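Local structure of polyporopepsin (Irpex lacteus, 1WKR) at residues Y27-V31 with V101-V107; Y63-F68 with D95-D99; T140-S146 with E159-T165; G190-S194 with D305-G309; F257-G261 with N308-F312. The protein cleaves proteins as a pepsin-type aspartic endopeptidase, with broad peptide-bond specificity and milk-clotting activity. All blocks are in the same frame, centred on the assembly; numbering follows the deposited sequence.

Contacts 1 and 2 lie in the N-terminal lobe, with centres about 12 Å apart. Along the chain, contact 2 falls between the two segments of contact 1. Ile104 of contact 1 packs on Tyr63 and Phe98 of contact 2. Contact 3 comes later in the chain, in the sheet that joins the two lobes. Its centre is about 16 Å from that of contact 1, and side chains of the two contacts touch. Contacts 4 and 5 belong to the C-terminal lobe. Their centres are about 7 Å apart, they share Asn308 and Gly309, and their strands 190-197 and 256-260 are neighbours. Each lobe supplies one active-site aspartate, Asp32 or Asp212.

Contact 1: Y27-V31 with V101-V107; sequences YSLLV and VDGILGV
Leu30 and Ile104 are paired in a parallel strand contact, in the psi structure of the N-terminal lobe. This motif of pepsin-like proteases carries the active-site aspartate, here Asp32, directly after the segment 27-31. Backbone bonds join the strands. Leu30 N donates to Gly103 O at 2.9 Å, and Leu30 O accepts from Leu105 N at 2.8 Å. Leu30 is thus held at both its polar backbone atoms.

Asp102 makes a second polar grip, on Ser28. Its backbone N donates to Ser28 O at 2.9 Å. Its OD2 accepts Ser28 N at 2.8 Å in an almost straight bond, on the anti side of the carboxylate, 20° out of its plane. The other oxygen, OD1, takes the backbone N of Lys44, so the carboxylate is fixed from two directions.

The apolar contacts fall on two faces of the pair. Leu29 CB meets Leu105 CB at 4.1 Å on one. On the other, Leu30 CB meets Val101 CG1 at 4.2 Å, and Leu30 also packs on the bound peptide. The Tyr27 ring stands nearly perpendicular to the Asp102 carboxylate (84°). Asp102 CG lies near the ring plane at its edge, 4.1 Å from Tyr27 CD2.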
# COMPACT_ATOMS: atom_id res chain seq x y z
N TYR A 27 5.28 17.64 -5.45
CA TYR A 27 5.79 16.88 -4.34
C TYR A 27 5.67 15.40 -4.72
O TYR A 27 4.72 14.98 -5.40
CB TYR A 27 4.96 17.13 -3.07
CG TYR A 27 4.97 18.60 -2.67
CD1 TYR A 27 4.11 19.50 -3.29
CD2 TYR A 27 5.84 19.07 -1.70
CE1 TYR A 27 4.09 20.84 -2.95
CE2 TYR A 27 5.84 20.47 -1.33
CZ TYR A 27 4.96 21.24 -1.99
OH TYR A 27 4.92 22.63 -1.62
N SER A 28 6.60 14.56 -4.22
CA SER A 28 6.55 13.11 -4.52
C SER A 28 5.96 12.44 -3.28
O SER A 28 6.61 12.36 -2.25
CB SER A 28 7.94 12.67 -4.84
OG SER A 28 7.89 11.29 -5.18
N LEU A 29 4.70 11.99 -3.38
CA LEU A 29 3.98 11.47 -2.24
C LEU A 29 3.84 9.99 -2.33
O LEU A 29 3.55 9.39 -3.39
CB LEU A 29 2.59 12.10 -2.14
CG LEU A 29 2.58 13.66 -1.99
CD1 LEU A 29 1.20 14.09 -1.59
CD2 LEU A 29 3.56 14.14 -0.88
N LEU A 30 4.02 9.32 -1.16
CA LEU A 30 3.96 7.87 -1.05
C LEU A 30 2.51 7.40 -1.15
O LEU A 30 1.64 7.87 -0.42
CB LEU A 30 4.59 7.51 0.29
CG LEU A 30 4.88 6.01 0.57
CD1 LEU A 30 6.03 5.87 1.57
CD2 LEU A 30 3.63 5.30 1.13
N VAL A 31 2.26 6.46 -2.04
CA VAL A 31 0.90 5.94 -2.26
C VAL A 31 0.52 5.00 -1.12
O VAL A 31 1.09 3.90 -0.99
CB VAL A 31 0.78 5.20 -3.58
CG1 VAL A 31 -0.60 4.56 -3.75
CG2 VAL A 31 1.11 6.14 -4.75
N VAL A 101 10.73 10.43 0.33
CA VAL A 101 9.43 10.99 -0.08
C VAL A 101 9.20 12.34 0.60
O VAL A 101 9.80 12.71 1.58
CB VAL A 101 8.29 10.00 0.24
CG1 VAL A 101 8.53 8.61 -0.43
CG2 VAL A 101 8.01 9.86 1.70
N ASP A 102 8.23 13.08 0.00
CA ASP A 102 7.74 14.34 0.59
C ASP A 102 6.67 14.19 1.64
O ASP A 102 6.37 15.09 2.36
CB ASP A 102 7.24 15.27 -0.50
CG ASP A 102 8.35 15.91 -1.32
OD1 ASP A 102 9.06 16.77 -0.70
OD2 ASP A 102 8.54 15.62 -2.48
N GLY A 103 6.00 13.00 1.66
CA GLY A 103 4.85 12.80 2.50
C GLY A 103 4.04 11.63 1.90
O GLY A 103 4.60 10.78 1.22
N ILE A 104 2.73 11.63 2.22
CA ILE A 104 1.83 10.51 1.87
C ILE A 104 0.64 11.03 1.08
O ILE A 104 0.07 12.09 1.42
CB ILE A 104 1.37 9.74 3.14
CG1 ILE A 104 2.55 8.96 3.70
CG2 ILE A 104 0.16 8.85 2.84
CD1 ILE A 104 2.20 8.11 4.96
N LEU A 105 0.26 10.25 0.09
CA LEU A 105 -1.06 10.38 -0.57
C LEU A 105 -2.00 9.38 0.14
O LEU A 105 -1.82 8.17 -0.02
CB LEU A 105 -0.98 10.11 -2.05
CG LEU A 105 -2.31 10.36 -2.80
CD1 LEU A 105 -2.54 11.85 -2.95
CD2 LEU A 105 -2.33 9.69 -4.13
N GLY A 106 -2.92 9.90 0.95
CA GLY A 106 -3.72 9.06 1.85
C GLY A 106 -4.99 8.61 1.16
O GLY A 106 -5.95 9.38 0.98
N VAL A 107 -4.97 7.36 0.71
CA VAL A 107 -6.10 6.76 -0.07
C VAL A 107 -6.73 5.57 0.66
O VAL A 107 -7.55 4.85 0.09
CB VAL A 107 -5.69 6.45 -1.52
CG1 VAL A 107 -5.63 7.74 -2.34
CG2 VAL A 107 -4.34 5.71 -1.61

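Contact 2: Y63-F68 with D95-D99; sequences YGSGSF and DSGFD. With SO4 (sulfate ion), chain G; SO4 (sulfate ion), chain F.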
# COMPACT_ATOMS: atom_id res chain seq x y z
N TYR A 63 2.24 5.82 12.52
CA TYR A 63 2.29 4.64 11.58
C TYR A 63 3.07 3.52 12.20
O TYR A 63 3.75 3.68 13.21
CB TYR A 63 2.90 5.04 10.27
CG TYR A 63 2.29 6.25 9.56
CD1 TYR A 63 1.22 6.13 8.70
CD2 TYR A 63 2.81 7.50 9.84
CE1 TYR A 63 0.68 7.27 8.08
CE2 TYR A 63 2.28 8.65 9.22
CZ TYR A 63 1.22 8.50 8.36
OH TYR A 63 0.69 9.66 7.79
N GLY A 64 3.05 2.36 11.58
CA GLY A 64 3.89 1.21 12.03
C GLY A 64 5.32 1.59 12.01
O GLY A 64 6.04 1.29 13.06
N SER A 65 5.87 2.19 11.02
CA SER A 65 7.30 2.48 10.92
C SER A 65 7.71 3.96 10.99
O SER A 65 8.75 4.35 10.63
CB SER A 65 7.88 1.90 9.64
OG SER A 65 7.23 2.39 8.49
N GLY A 66 6.73 4.81 11.41
CA GLY A 66 7.05 6.24 11.53
C GLY A 66 5.89 7.04 12.03
O GLY A 66 4.98 6.50 12.61
N SER A 67 5.99 8.36 11.78
CA SER A 67 4.98 9.26 12.36
C SER A 67 5.19 10.62 11.71
O SER A 67 6.24 10.94 11.16
CB SER A 67 5.13 9.44 13.87
OG SER A 67 6.35 9.88 14.17
N PHE A 68 4.16 11.48 11.82
CA PHE A 68 4.33 12.91 11.52
C PHE A 68 3.35 13.71 12.37
O PHE A 68 2.33 13.23 12.79
CB PHE A 68 4.19 13.25 9.99
CG PHE A 68 2.80 13.69 9.59
CD1 PHE A 68 1.80 12.77 9.32
CD2 PHE A 68 2.47 15.05 9.53
CE1 PHE A 68 0.54 13.22 8.93
CE2 PHE A 68 1.21 15.48 9.16
CZ PHE A 68 0.22 14.57 8.90
N ASP A 95 8.63 14.79 11.41
CA ASP A 95 8.33 13.50 10.71
C ASP A 95 9.50 12.54 10.91
O ASP A 95 10.68 12.97 11.03
CB ASP A 95 8.06 13.72 9.19
CG ASP A 95 9.24 14.26 8.51
OD1 ASP A 95 9.47 15.44 8.43
OD2 ASP A 95 10.06 13.41 7.95
N SER A 96 9.19 11.28 10.95
CA SER A 96 10.18 10.17 11.05
C SER A 96 9.68 9.02 10.17
O SER A 96 8.52 8.66 10.25
CB SER A 96 10.30 9.75 12.47
OG SER A 96 10.70 10.80 13.34
N GLY A 97 10.62 8.40 9.47
CA GLY A 97 10.28 7.19 8.67
C GLY A 97 10.05 7.46 7.18
O GLY A 97 9.66 6.56 6.42
N PHE A 98 10.27 8.68 6.72
CA PHE A 98 9.89 9.14 5.36
C PHE A 98 11.03 9.45 4.45
O PHE A 98 10.87 10.19 3.50
CB PHE A 98 8.88 10.26 5.50
CG PHE A 98 7.64 9.69 6.06
CD1 PHE A 98 6.75 8.92 5.25
CD2 PHE A 98 7.25 9.82 7.45
CE1 PHE A 98 5.65 8.27 5.78
CE2 PHE A 98 6.16 9.21 7.94
CZ PHE A 98 5.37 8.45 7.12
N ASP A 99 12.19 8.83 4.69
CA ASP A 99 13.27 8.98 3.69
C ASP A 99 12.77 8.61 2.29
O ASP A 99 12.01 7.62 2.08
CB ASP A 99 14.44 8.07 4.07
CG ASP A 99 15.23 8.67 5.23
OD1 ASP A 99 15.01 9.83 5.58
OD2 ASP A 99 16.20 7.88 5.71
S SO4 G . 14.10 9.66 10.21
O1 SO4 G . 14.01 9.58 11.88
O2 SO4 G . 15.75 9.69 9.97
O3 SO4 G . 13.54 8.42 9.54
O4 SO4 G . 13.65 11.10 9.55
S SO4 F . 11.98 15.90 13.03
O1 SO4 F . 13.30 15.14 12.58
O2 SO4 F . 11.05 15.23 13.77
O3 SO4 F . 12.42 17.20 13.75
O4 SO4 F . 11.28 16.26 11.68
O HOH W 1 9.10 4.14 7.68
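Tyr63 and Phe98 both hold CG anti to their own carbonyl carbon (chi1 -53° and -67°), and this brings the two rings together. They form an offset edge-to-face pair. The edge of Phe98 turns toward the face of Tyr63, with planes 74° apart and centroids separated by 5.5 Å. Tyr63 CE2 and Phe98 CZ are the nearest atoms, at 3.7 Å. Ser67 O lies at another part of the Phe98 edge, 3.7 Å from CE2.

The backbones pair as antiparallel strands. Ser67 and Ser96 exchange two hydrogen bonds: Ser67 N to Ser96 O and Ser96 N to Ser67 O, both 3.0 Å. Beyond this pair two glycines meet, Gly66 CA lying 4.4 Å from Gly97 CA. A water then bridges the ends, donating to Ser65 O and Gly97 O and accepting from Ser65 OG. Two sulfates, probably from the crystallisation liquor, take Asp95 N and Gly97 N.

Tyr63 is the flap tyrosine of the pepsin family. Ser65 binds the inhibitor peptide through its backbone and its OG. The Ser67-Ser96 bonds tie the flap to strand 82-96. Tyr63 and Phe98 also pack on Ile104 of strand 103-106. Phe98 meets Trp39 of strand 39-40 edge-to-face, Phe68 stacks on Trp39, and Phe68 also packs on strand 57-62.

Contact 3: T140-S146 with E159-T165; sequences TNLLAVS and ELTFGAT
Leu143 lies beside Phe162 in an antiparallel hairpin formed by strands 142-146 and 155-162. The hairpin belongs to the interdomain sheet of the pepsin fold, where strand 316-321 flanks it on one side and strand 3-9 on the other.

Leu143 can be followed outward. Its CA makes a CA-H...O contact with Thr161 O. CB leaves the sheet on the same face as the side chains of Leu160 and Phe162. With CG anti to the backbone N (chi1 168°) and chi2 at 66°, CD1 comes back over the partner strand. That methyl sits over the face of the Phe162 ring, 3.9 Å from the centroid and 13° off the ring normal, a CH-pi contact. It also touches Leu160 CB at 3.9 Å and Thr161 O at 3.5 Å. The other methyl, CD2, points to Val107. One branch therefore fills the corner between Leu160 and Phe162, while the other joins the N-terminal lobe.

Five backbone bonds hold the pair. Ala144 and Thr161 exchange two, and Ser146 and Glu159 exchange two more. Gly163 N closes the end on Leu142 O at 2.9 Å. A water accompanies the ladder, hydrogen-bonded to Thr161 OG1 and weakly to Ala144 O. Thr161 OG1 is also bonded to Ser4 OG.

On the opposite face, two methyls approach Ala164 O, which is buried and has no polar partner in the model. Leu142 CD2 and Ala144 CB each come to 3.6 Å from that oxygen.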
# COMPACT_ATOMS: atom_id res chain seq x y z
N THR A 140 -17.41 7.33 -10.27
CA THR A 140 -17.76 6.48 -9.08
C THR A 140 -16.59 6.61 -8.13
O THR A 140 -15.50 7.06 -8.50
CB THR A 140 -18.08 5.07 -9.51
OG1 THR A 140 -18.67 4.38 -8.40
CG2 THR A 140 -16.85 4.30 -10.02
N ASN A 141 -16.86 6.32 -6.86
CA ASN A 141 -15.88 6.60 -5.81
C ASN A 141 -15.02 5.40 -5.62
O ASN A 141 -15.30 4.45 -4.87
CB ASN A 141 -16.61 7.02 -4.52
CG ASN A 141 -15.68 7.61 -3.51
OD1 ASN A 141 -14.45 7.50 -3.63
ND2 ASN A 141 -16.26 8.25 -2.47
N LEU A 142 -13.91 5.36 -6.40
CA LEU A 142 -13.06 4.19 -6.56
C LEU A 142 -11.68 4.62 -6.95
O LEU A 142 -11.49 5.57 -7.69
CB LEU A 142 -13.75 3.33 -7.61
CG LEU A 142 -13.07 2.07 -8.16
CD1 LEU A 142 -14.14 1.08 -8.62
CD2 LEU A 142 -12.04 2.43 -9.25
N LEU A 143 -10.69 3.80 -6.52
CA LEU A 143 -9.30 3.91 -6.93
C LEU A 143 -8.84 2.54 -7.34
O LEU A 143 -9.06 1.59 -6.62
CB LEU A 143 -8.44 4.42 -5.72
CG LEU A 143 -6.93 4.28 -5.95
CD1 LEU A 143 -6.40 5.16 -7.06
CD2 LEU A 143 -6.21 4.64 -4.64
N ALA A 144 -8.14 2.40 -8.46
CA ALA A 144 -7.56 1.13 -8.90
C ALA A 144 -6.09 1.31 -9.07
O ALA A 144 -5.60 2.32 -9.66
CB ALA A 144 -8.22 0.69 -10.19
N VAL A 145 -5.27 0.37 -8.57
CA VAL A 145 -3.82 0.51 -8.48
C VAL A 145 -3.15 -0.62 -9.23
O VAL A 145 -3.39 -1.81 -8.97
CB VAL A 145 -3.39 0.48 -7.00
CG1 VAL A 145 -1.87 0.48 -6.90
CG2 VAL A 145 -3.99 1.62 -6.24
N SER A 146 -2.23 -0.23 -10.13
CA SER A 146 -1.32 -1.13 -10.82
C SER A 146 0.09 -0.96 -10.31
O SER A 146 0.69 0.15 -10.48
CB SER A 146 -1.38 -0.88 -12.30
OG SER A 146 -0.37 -1.62 -12.99
N GLU A 159 0.56 2.64 -11.88
CA GLU A 159 -0.53 3.57 -12.26
C GLU A 159 -1.56 3.59 -11.19
O GLU A 159 -1.93 2.56 -10.63
CB GLU A 159 -1.17 3.14 -13.62
CG GLU A 159 -2.25 4.12 -14.11
CD GLU A 159 -2.83 3.61 -15.36
OE1 GLU A 159 -3.62 2.61 -15.32
OE2 GLU A 159 -2.61 4.22 -16.41
N LEU A 160 -2.07 4.77 -10.90
CA LEU A 160 -3.33 4.97 -10.13
C LEU A 160 -4.40 5.41 -11.07
O LEU A 160 -4.16 6.35 -11.86
CB LEU A 160 -3.17 6.01 -9.02
CG LEU A 160 -2.53 5.50 -7.73
CD1 LEU A 160 -1.32 4.71 -7.81
CD2 LEU A 160 -2.53 6.67 -6.70
N THR A 161 -5.58 4.84 -11.00
CA THR A 161 -6.73 5.30 -11.82
C THR A 161 -7.84 5.63 -10.84
O THR A 161 -8.29 4.78 -10.04
CB THR A 161 -7.21 4.26 -12.82
OG1 THR A 161 -6.08 3.85 -13.65
CG2 THR A 161 -8.25 4.83 -13.73
N PHE A 162 -8.29 6.86 -10.89
CA PHE A 162 -9.40 7.33 -10.04
C PHE A 162 -10.70 7.29 -10.86
O PHE A 162 -10.80 7.93 -11.93
CB PHE A 162 -9.15 8.77 -9.59
CG PHE A 162 -7.98 8.87 -8.61
CD1 PHE A 162 -8.23 8.69 -7.24
CD2 PHE A 162 -6.69 9.09 -9.04
CE1 PHE A 162 -7.19 8.81 -6.31
CE2 PHE A 162 -5.66 9.12 -8.06
CZ PHE A 162 -5.91 9.00 -6.73
N GLY A 163 -11.65 6.54 -10.38
CA GLY A 163 -13.00 6.53 -10.96
C GLY A 163 -13.25 5.41 -11.96
O GLY A 163 -14.38 5.35 -12.47
N ALA A 164 -12.27 4.56 -12.23
CA ALA A 164 -12.42 3.47 -13.21
C ALA A 164 -11.28 2.50 -13.01
O ALA A 164 -10.29 2.79 -12.34
CB ALA A 164 -12.33 4.03 -14.63
N THR A 165 -11.39 1.35 -13.63
CA THR A 165 -10.33 0.38 -13.77
C THR A 165 -9.69 0.49 -15.12
O THR A 165 -10.31 1.11 -16.08
CB THR A 165 -10.80 -1.06 -13.55
OG1 THR A 165 -11.85 -1.36 -14.54
CG2 THR A 165 -11.42 -1.28 -12.21
O HOH W 2 -5.24 1.46 -12.54

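Contact 4: G190-S194 with D305-G309; sequences GINQS and DFING. Unlike the reference sequence in segment 190-194: Ser194 (reference Thr).
Gln193 reaches across from strand 190-197 with its amide laid over the Phe306 ring and hydrogen-bonded to the amide of Asn308. The two strand segments are 9.1 Å apart at their axes and run at 105°, so the contact is made mainly by side chains.

The Gln193 amide and the Phe306 ring are stacked, their planes only 14° apart. NE2 hangs 3.2 Å above the plane of the Phe306 ring, over its centre. Behind it Gln193 CG makes a CH-pi contact, 3.8 Å from the Phe306 centroid. Gln193 is extended beyond CG, which lays the whole end of the chain across the ring. Ile191 comes at the ring's edge instead, with CG1 in the ring plane and 3.9 Å from Phe306 CZ.

The Asn308 side chain comes from the opposite direction, and the two amides meet with their planes 27° apart, joined by a pair of hydrogen bonds. Asn308 ND2 donates to Gln193 OE1 at 2.9 Å in a nearly straight line. Gln193 NE2 donates to Asn308 OD1 at 3.1 Å, in the carbonyl plane and on a lone pair.

Strand 306-308 is part of the psi structure of the C-terminal lobe. Between Phe306 and Asn308, Ile307 turns off the other way and packs on Asp212 and on a side chain of the bound peptide. The chemistry is self-complementary: each buried amide gives one N-H and receives one. Turning one amide alone would set N-H against N-H and oxygen against oxygen, so each holds the other's orientation. The aromatic face helps to hold the Gln193 amide flat.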
# COMPACT_ATOMS: atom_id res chain seq x y z
N GLY A 190 -9.91 -3.56 4.44
CA GLY A 190 -9.81 -4.87 5.16
C GLY A 190 -10.62 -5.90 4.49
O GLY A 190 -11.76 -5.67 4.06
N ILE A 191 -10.04 -7.10 4.38
CA ILE A 191 -10.69 -8.23 3.77
C ILE A 191 -10.48 -9.48 4.64
O ILE A 191 -9.62 -9.49 5.51
CB ILE A 191 -10.16 -8.52 2.32
CG1 ILE A 191 -8.68 -8.94 2.35
CG2 ILE A 191 -10.33 -7.26 1.44
CD1 ILE A 191 -8.16 -9.40 1.02
N ASN A 192 -11.26 -10.51 4.36
CA ASN A 192 -11.00 -11.83 4.87
C ASN A 192 -10.26 -12.68 3.86
O ASN A 192 -10.60 -12.61 2.67
CB ASN A 192 -12.34 -12.49 5.26
CG ASN A 192 -13.09 -11.65 6.28
OD1 ASN A 192 -14.37 -11.41 6.02
ND2 ASN A 192 -12.53 -11.17 7.25
N GLN A 193 -9.27 -13.46 4.31
CA GLN A 193 -8.61 -14.39 3.38
C GLN A 193 -8.04 -15.54 4.18
O GLN A 193 -7.91 -15.44 5.42
CB GLN A 193 -7.47 -13.69 2.59
CG GLN A 193 -6.18 -13.58 3.36
CD GLN A 193 -5.14 -12.73 2.62
OE1 GLN A 193 -5.39 -12.22 1.53
NE2 GLN A 193 -3.96 -12.61 3.22
N SER A 194 -7.63 -16.60 3.50
CA SER A 194 -6.76 -17.62 4.05
C SER A 194 -5.54 -17.75 3.16
O SER A 194 -5.54 -17.32 2.01
CB SER A 194 -7.49 -18.95 4.18
OG SER A 194 -7.69 -19.47 2.87
N ASP A 305 -4.69 -9.52 10.93
CA ASP A 305 -3.75 -10.64 11.10
C ASP A 305 -2.84 -10.82 9.90
O ASP A 305 -2.07 -11.80 9.84
CB ASP A 305 -4.55 -11.91 11.36
CG ASP A 305 -5.34 -11.94 12.64
OD1 ASP A 305 -5.14 -11.06 13.53
OD2 ASP A 305 -6.17 -12.87 12.80
N PHE A 306 -2.95 -9.92 8.94
CA PHE A 306 -2.05 -9.92 7.78
C PHE A 306 -2.08 -8.53 7.13
O PHE A 306 -3.09 -7.81 7.31
CB PHE A 306 -2.43 -11.04 6.73
CG PHE A 306 -3.80 -10.83 6.12
CD1 PHE A 306 -4.01 -9.95 5.07
CD2 PHE A 306 -4.90 -11.53 6.62
CE1 PHE A 306 -5.25 -9.76 4.52
CE2 PHE A 306 -6.15 -11.35 6.06
CZ PHE A 306 -6.33 -10.48 5.03
N ILE A 307 -1.05 -8.26 6.38
CA ILE A 307 -1.02 -7.07 5.49
C ILE A 307 -0.54 -7.59 4.14
O ILE A 307 0.64 -8.00 4.00
CB ILE A 307 -0.13 -5.93 6.01
CG1 ILE A 307 -0.59 -5.47 7.39
CG2 ILE A 307 -0.19 -4.79 5.02
CD1 ILE A 307 0.25 -4.40 8.04
N ASN A 308 -1.41 -7.52 3.12
CA ASN A 308 -0.99 -7.80 1.74
C ASN A 308 -0.38 -6.49 1.23
O ASN A 308 -1.10 -5.54 0.90
CB ASN A 308 -2.16 -8.25 0.88
CG ASN A 308 -2.79 -9.55 1.31
OD1 ASN A 308 -2.26 -10.30 2.14
ND2 ASN A 308 -3.95 -9.86 0.73
N GLY A 309 0.95 -6.44 1.19
CA GLY A 309 1.69 -5.21 0.90
C GLY A 309 2.09 -5.04 -0.51
O GLY A 309 1.62 -5.74 -1.42

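Contact 5: F257-G261 with N308-F312; sequences FFTIG and NGLTF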
# COMPACT_ATOMS: atom_id res chain seq x y z
N PHE A 257 -0.84 -19.77 -1.77
CA PHE A 257 -2.17 -19.65 -2.38
C PHE A 257 -3.06 -18.88 -1.45
O PHE A 257 -3.29 -19.37 -0.30
CB PHE A 257 -2.75 -21.03 -2.71
CG PHE A 257 -1.92 -21.81 -3.71
CD1 PHE A 257 -2.16 -21.68 -5.06
CD2 PHE A 257 -0.94 -22.71 -3.31
CE1 PHE A 257 -1.45 -22.42 -5.99
CE2 PHE A 257 -0.20 -23.43 -4.27
CZ PHE A 257 -0.49 -23.27 -5.61
N PHE A 258 -3.55 -17.75 -1.87
CA PHE A 258 -4.43 -16.87 -1.06
C PHE A 258 -5.84 -17.13 -1.57
O PHE A 258 -6.14 -16.99 -2.75
CB PHE A 258 -4.07 -15.40 -1.33
CG PHE A 258 -2.73 -15.01 -0.74
CD1 PHE A 258 -1.51 -15.46 -1.30
CD2 PHE A 258 -2.66 -14.11 0.32
CE1 PHE A 258 -0.31 -15.07 -0.76
CE2 PHE A 258 -1.46 -13.73 0.85
CZ PHE A 258 -0.26 -14.21 0.31
N THR A 259 -6.75 -17.43 -0.66
CA THR A 259 -8.18 -17.59 -1.02
C THR A 259 -8.88 -16.33 -0.61
O THR A 259 -8.92 -15.99 0.57
CB THR A 259 -8.79 -18.77 -0.33
OG1 THR A 259 -8.09 -19.99 -0.71
CG2 THR A 259 -10.29 -18.94 -0.73
N ILE A 260 -9.40 -15.62 -1.63
CA ILE A 260 -10.06 -14.29 -1.43
C ILE A 260 -11.27 -14.26 -2.33
O ILE A 260 -11.20 -14.53 -3.53
CB ILE A 260 -9.10 -13.15 -1.87
CG1 ILE A 260 -7.80 -13.19 -1.07
CG2 ILE A 260 -9.83 -11.81 -1.74
CD1 ILE A 260 -6.72 -12.25 -1.62
N GLY A 261 -12.45 -13.96 -1.75
CA GLY A 261 -13.65 -13.86 -2.56
C GLY A 261 -14.03 -15.15 -3.27
O GLY A 261 -14.66 -15.07 -4.34
N ASN A 308 -1.41 -7.52 3.12
CA ASN A 308 -0.99 -7.80 1.74
C ASN A 308 -0.38 -6.49 1.23
O ASN A 308 -1.10 -5.54 0.90
CB ASN A 308 -2.16 -8.25 0.88
CG ASN A 308 -2.79 -9.55 1.31
OD1 ASN A 308 -2.26 -10.30 2.14
ND2 ASN A 308 -3.95 -9.86 0.73
N GLY A 309 0.95 -6.44 1.19
CA GLY A 309 1.69 -5.21 0.90
C GLY A 309 2.09 -5.04 -0.51
O GLY A 309 1.62 -5.74 -1.42
N LEU A 310 2.96 -4.05 -0.72
CA LEU A 310 3.47 -3.72 -2.07
C LEU A 310 4.01 -4.92 -2.80
O LEU A 310 3.76 -5.07 -3.98
CB LEU A 310 4.60 -2.65 -1.86
CG LEU A 310 5.35 -2.20 -3.10
CD1 LEU A 310 5.94 -0.81 -2.81
CD2 LEU A 310 6.47 -3.15 -3.49
N THR A 311 4.70 -5.83 -2.10
CA THR A 311 5.32 -6.97 -2.74
C THR A 311 4.28 -7.96 -3.22
O THR A 311 4.51 -8.68 -4.21
CB THR A 311 6.34 -7.64 -1.81
OG1 THR A 311 5.72 -7.84 -0.48
CG2 THR A 311 7.63 -6.84 -1.68
N PHE A 312 3.10 -8.02 -2.58
CA PHE A 312 1.99 -8.80 -3.08
C PHE A 312 1.35 -8.08 -4.27
O PHE A 312 1.05 -8.72 -5.32
CB PHE A 312 0.97 -8.96 -1.92
CG PHE A 312 -0.32 -9.69 -2.29
CD1 PHE A 312 -1.42 -8.99 -2.76
CD2 PHE A 312 -0.44 -11.06 -2.12
CE1 PHE A 312 -2.60 -9.63 -3.06
CE2 PHE A 312 -1.65 -11.70 -2.43
CZ PHE A 312 -2.71 -10.97 -2.92
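Phe258 and Asn308 have the nearest CA atoms of the two segments, yet these are 10.1 Å apart, so strand 257-260 meets the start of helix 310-313 through side chains alone. The contact lies in the core of the C-terminal lobe of the pepsin fold. Gly309 is the N-cap of this short helix, which directly follows the psi-structure strand 306-308.

The centre of the contact is an edge-to-face pair of phenylalanines. The edge of Phe312 turns toward the face of Phe258, with centroids 4.9 Å apart and planes at 61°. Phe312 CG is anti to the backbone N (chi1 177°), and this sends the ring out from the helix toward the strand. Its CE2 lies 3.6 Å above the plane of the Phe258 ring, over the centre.

Asn308 comes in beside the ring pair. Its amide stands nearly perpendicular to the Phe258 ring, OD1 lying 3.8 Å from Phe258 CE2. The polar atoms of that amide are bonded to Gln193 of strand 190-197. Phe312 is further packed by Phe316 and by Thr218 of strand 218-220. Ile260 closes the group with a single methyl: its CD1 lies 4.4 Å from Phe312 CZ and 4.3 Å from Asn308 ND2.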